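Local coordinates for Bak protein (PDB 5VMN) that is a viral Bcl-2 protein that inhibits host-cell apoptosis by exclusively sequestering the pro-apoptotic protein Bim, at residues 68-72 and 117-123. Numbering follows the deposited sequence.
Sequences WGRIL and WVTCASL. With EDO (1,2-ethanediol), chain K; NO3 (nitrate ion), chain G.
Trp68 lays one face of its six-membered ring over Cys120 CB. That CB sits 3.5 Å from the centroid of the Trp68 ring, 16° off the normal, a CH-pi contact. With Cys120 chi1 at t, SG lies obliquely 4.2 Å from that centroid, a sulfur-aromatic contact. SG also meets Leu72 CD2 at 4.1 Å. Segment 68-72 opens its helix; 117-123 starts helical, and Leu123 has extended angles (-60/137). The segment axes cross at -88°, 11.0 Å apart. The nearest CA atoms are those of Trp68 and Cys120, at 6.3 Å.

Trp68 (chi1 m, chi2 114°) points its CA-to-CB bond toward the other segment. That of Trp117 (m, 99°) points away, yet its ring comes back to meet Trp68 and Ile71. The six-membered rings meet obliquely, centroids 5.3 Å apart, planes at 53°. Ile71 CG2 touches Trp117 CH2 at 3.6 Å, and Leu123 CD1 packs on Trp68 CB at 3.6 Å. Trp68 NE1 hydrogen-bonds Asn114 O. Trp117 NE1 donates to nitrate O3 (3.1 Å), and Trp68 N and Gly69 N to ethanediol O2 (3.0 Å) and O1 (3.1 Å); both ligands probably come from the crystallisation liquor. Trp110 and Phe102 meet Trp68 and Trp117 edge-to-face, respectively. The last modelled helix, 116-122, thus packs the BH1 signature Asn67-Trp68-Gly69-Arg70 against what is, by sequence, probably BH2, as in the helical Bcl-2 fold.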
loop_
_atom_site.group_PDB
_atom_site.type_symbol
_atom_site.label_atom_id
_atom_site.label_comp_id
_atom_site.label_asym_id
_atom_site.label_seq_id
_atom_site.Cartn_x
_atom_site.Cartn_y
_atom_site.Cartn_z
ATOM N N TRP A 68 9.937 -0.063 5.473
ATOM C CA TRP A 68 8.506 -0.165 5.740
ATOM C C TRP A 68 7.833 1.201 5.741
ATOM O O TRP A 68 6.657 1.311 5.394
ATOM C CB TRP A 68 8.246 -0.880 7.076
ATOM C CG TRP A 68 8.499 -2.370 6.998
ATOM C CD1 TRP A 68 9.466 -3.102 7.648
ATOM C CD2 TRP A 68 7.768 -3.302 6.202
ATOM N NE1 TRP A 68 9.359 -4.430 7.294
ATOM C CE2 TRP A 68 8.316 -4.580 6.430
ATOM C CE3 TRP A 68 6.681 -3.186 5.346
ATOM C CZ2 TRP A 68 7.836 -5.715 5.796
ATOM C CZ3 TRP A 68 6.195 -4.321 4.737
ATOM C CH2 TRP A 68 6.775 -5.571 4.970
ATOM N N GLY A 69 8.550 2.253 6.128
ATOM C CA GLY A 69 7.965 3.578 6.063
ATOM C C GLY A 69 7.593 3.976 4.642
ATOM O O GLY A 69 6.515 4.530 4.394
ATOM N N ARG A 70 8.468 3.690 3.690
ATOM C CA ARG A 70 8.139 3.968 2.294
ATOM C C ARG A 70 6.932 3.162 1.837
ATOM O O ARG A 70 6.086 3.669 1.087
ATOM C CB ARG A 70 9.340 3.666 1.412
ATOM C CG ARG A 70 10.492 4.594 1.629
ATOM C CD ARG A 70 11.532 4.378 0.580
ATOM N NE ARG A 70 12.756 5.111 0.843
ATOM C CZ ARG A 70 13.780 5.158 -0.000
ATOM N NH1 ARG A 70 13.706 4.539 -1.167
ATOM N NH2 ARG A 70 14.884 5.804 0.330
ATOM N N ILE A 71 6.820 1.907 2.283
ATOM C CA ILE A 71 5.657 1.111 1.923
ATOM C C ILE A 71 4.391 1.748 2.494
ATOM O O ILE A 71 3.357 1.824 1.816
ATOM C CB ILE A 71 5.848 -0.343 2.400
ATOM C CG1 ILE A 71 6.850 -1.016 1.465
ATOM C CG2 ILE A 71 4.527 -1.077 2.444
ATOM C CD1 ILE A 71 7.278 -2.418 1.878
ATOM N N LEU A 72 4.454 2.229 3.742
ATOM C CA LEU A 72 3.270 2.810 4.346
ATOM C C LEU A 72 2.916 4.145 3.688
ATOM O O LEU A 72 1.732 4.482 3.594
ATOM C CB LEU A 72 3.473 2.964 5.856
ATOM C CG LEU A 72 3.513 1.637 6.620
ATOM C CD1 LEU A 72 4.034 1.872 8.048
ATOM C CD2 LEU A 72 2.148 1.004 6.672
ATOM N N TRP A 117 4.781 -8.774 6.462
ATOM C CA TRP A 117 3.851 -7.750 6.930
ATOM C C TRP A 117 3.652 -7.806 8.439
ATOM O O TRP A 117 3.338 -6.779 9.053
ATOM C CB TRP A 117 2.506 -7.907 6.234
ATOM C CG TRP A 117 2.543 -7.537 4.785
ATOM C CD1 TRP A 117 2.655 -8.381 3.711
ATOM C CD2 TRP A 117 2.486 -6.216 4.248
ATOM N NE1 TRP A 117 2.668 -7.663 2.550
ATOM C CE2 TRP A 117 2.549 -6.331 2.850
ATOM C CE3 TRP A 117 2.355 -4.950 4.814
ATOM C CZ2 TRP A 117 2.498 -5.226 2.008
ATOM C CZ3 TRP A 117 2.318 -3.839 3.956
ATOM C CH2 TRP A 117 2.386 -4.000 2.574
ATOM N N VAL A 118 3.808 -8.983 9.061
ATOM C CA VAL A 118 3.661 -9.047 10.512
ATOM C C VAL A 118 4.714 -8.173 11.167
ATOM O O VAL A 118 4.463 -7.566 12.213
ATOM C CB VAL A 118 3.736 -10.491 11.051
ATOM C CG1 VAL A 118 3.828 -10.525 12.605
ATOM C CG2 VAL A 118 2.533 -11.269 10.604
ATOM N N THR A 119 5.899 -8.086 10.571
ATOM C CA THR A 119 6.930 -7.247 11.165
ATOM C C THR A 119 6.582 -5.782 10.956
ATOM O O THR A 119 6.776 -4.963 11.859
ATOM C CB THR A 119 8.301 -7.600 10.586
ATOM O OG1 THR A 119 8.693 -8.872 11.088
ATOM C CG2 THR A 119 9.368 -6.585 10.982
ATOM N N CYS A 120 6.033 -5.444 9.784
ATOM C CA CYS A 120 5.502 -4.102 9.559
ATOM C C CYS A 120 4.446 -3.755 10.594
ATOM O O CYS A 120 4.463 -2.669 11.187
ATOM C CB CYS A 120 4.908 -4.005 8.168
ATOM S SG CYS A 120 4.392 -2.279 7.758
ATOM N N ALA A 121 3.502 -4.660 10.807
ATOM C CA ALA A 121 2.445 -4.414 11.776
ATOM C C ALA A 121 3.003 -4.201 13.168
ATOM O O ALA A 121 2.361 -3.553 13.997
ATOM C CB ALA A 121 1.467 -5.584 11.801
ATOM N N SER A 122 4.177 -4.752 13.456
ATOM C CA SER A 122 4.702 -4.745 14.799
ATOM C C SER A 122 5.640 -3.576 15.088
ATOM O O SER A 122 6.084 -3.428 16.231
ATOM C CB SER A 122 5.455 -6.061 15.074
ATOM O OG SER A 122 4.578 -7.188 14.953
ATOM N N LEU A 123 5.985 -2.780 14.087
ATOM C CA LEU A 123 6.839 -1.620 14.311
ATOM C C LEU A 123 6.193 -0.663 15.297
ATOM O O LEU A 123 4.999 -0.364 15.213
ATOM C CB LEU A 123 7.066 -0.876 13.001
ATOM C CG LEU A 123 7.639 -1.650 11.838
ATOM C CD1 LEU A 123 7.500 -0.811 10.568
ATOM C CD2 LEU A 123 9.078 -2.017 12.120
HETATM C C1 EDO K . 11.893 0.852 8.633
HETATM O O1 EDO K . 11.041 1.779 7.898
HETATM C C2 EDO K . 11.730 -0.630 8.265
HETATM O O2 EDO K . 12.338 -1.076 7.017
HETATM N N NO3 G . 1.337 -8.518 -0.648
HETATM O O1 NO3 G . 0.879 -8.789 -1.795
HETATM O O2 NO3 G . 0.551 -8.508 0.339
HETATM O O3 NO3 G . 2.569 -8.258 -0.482
#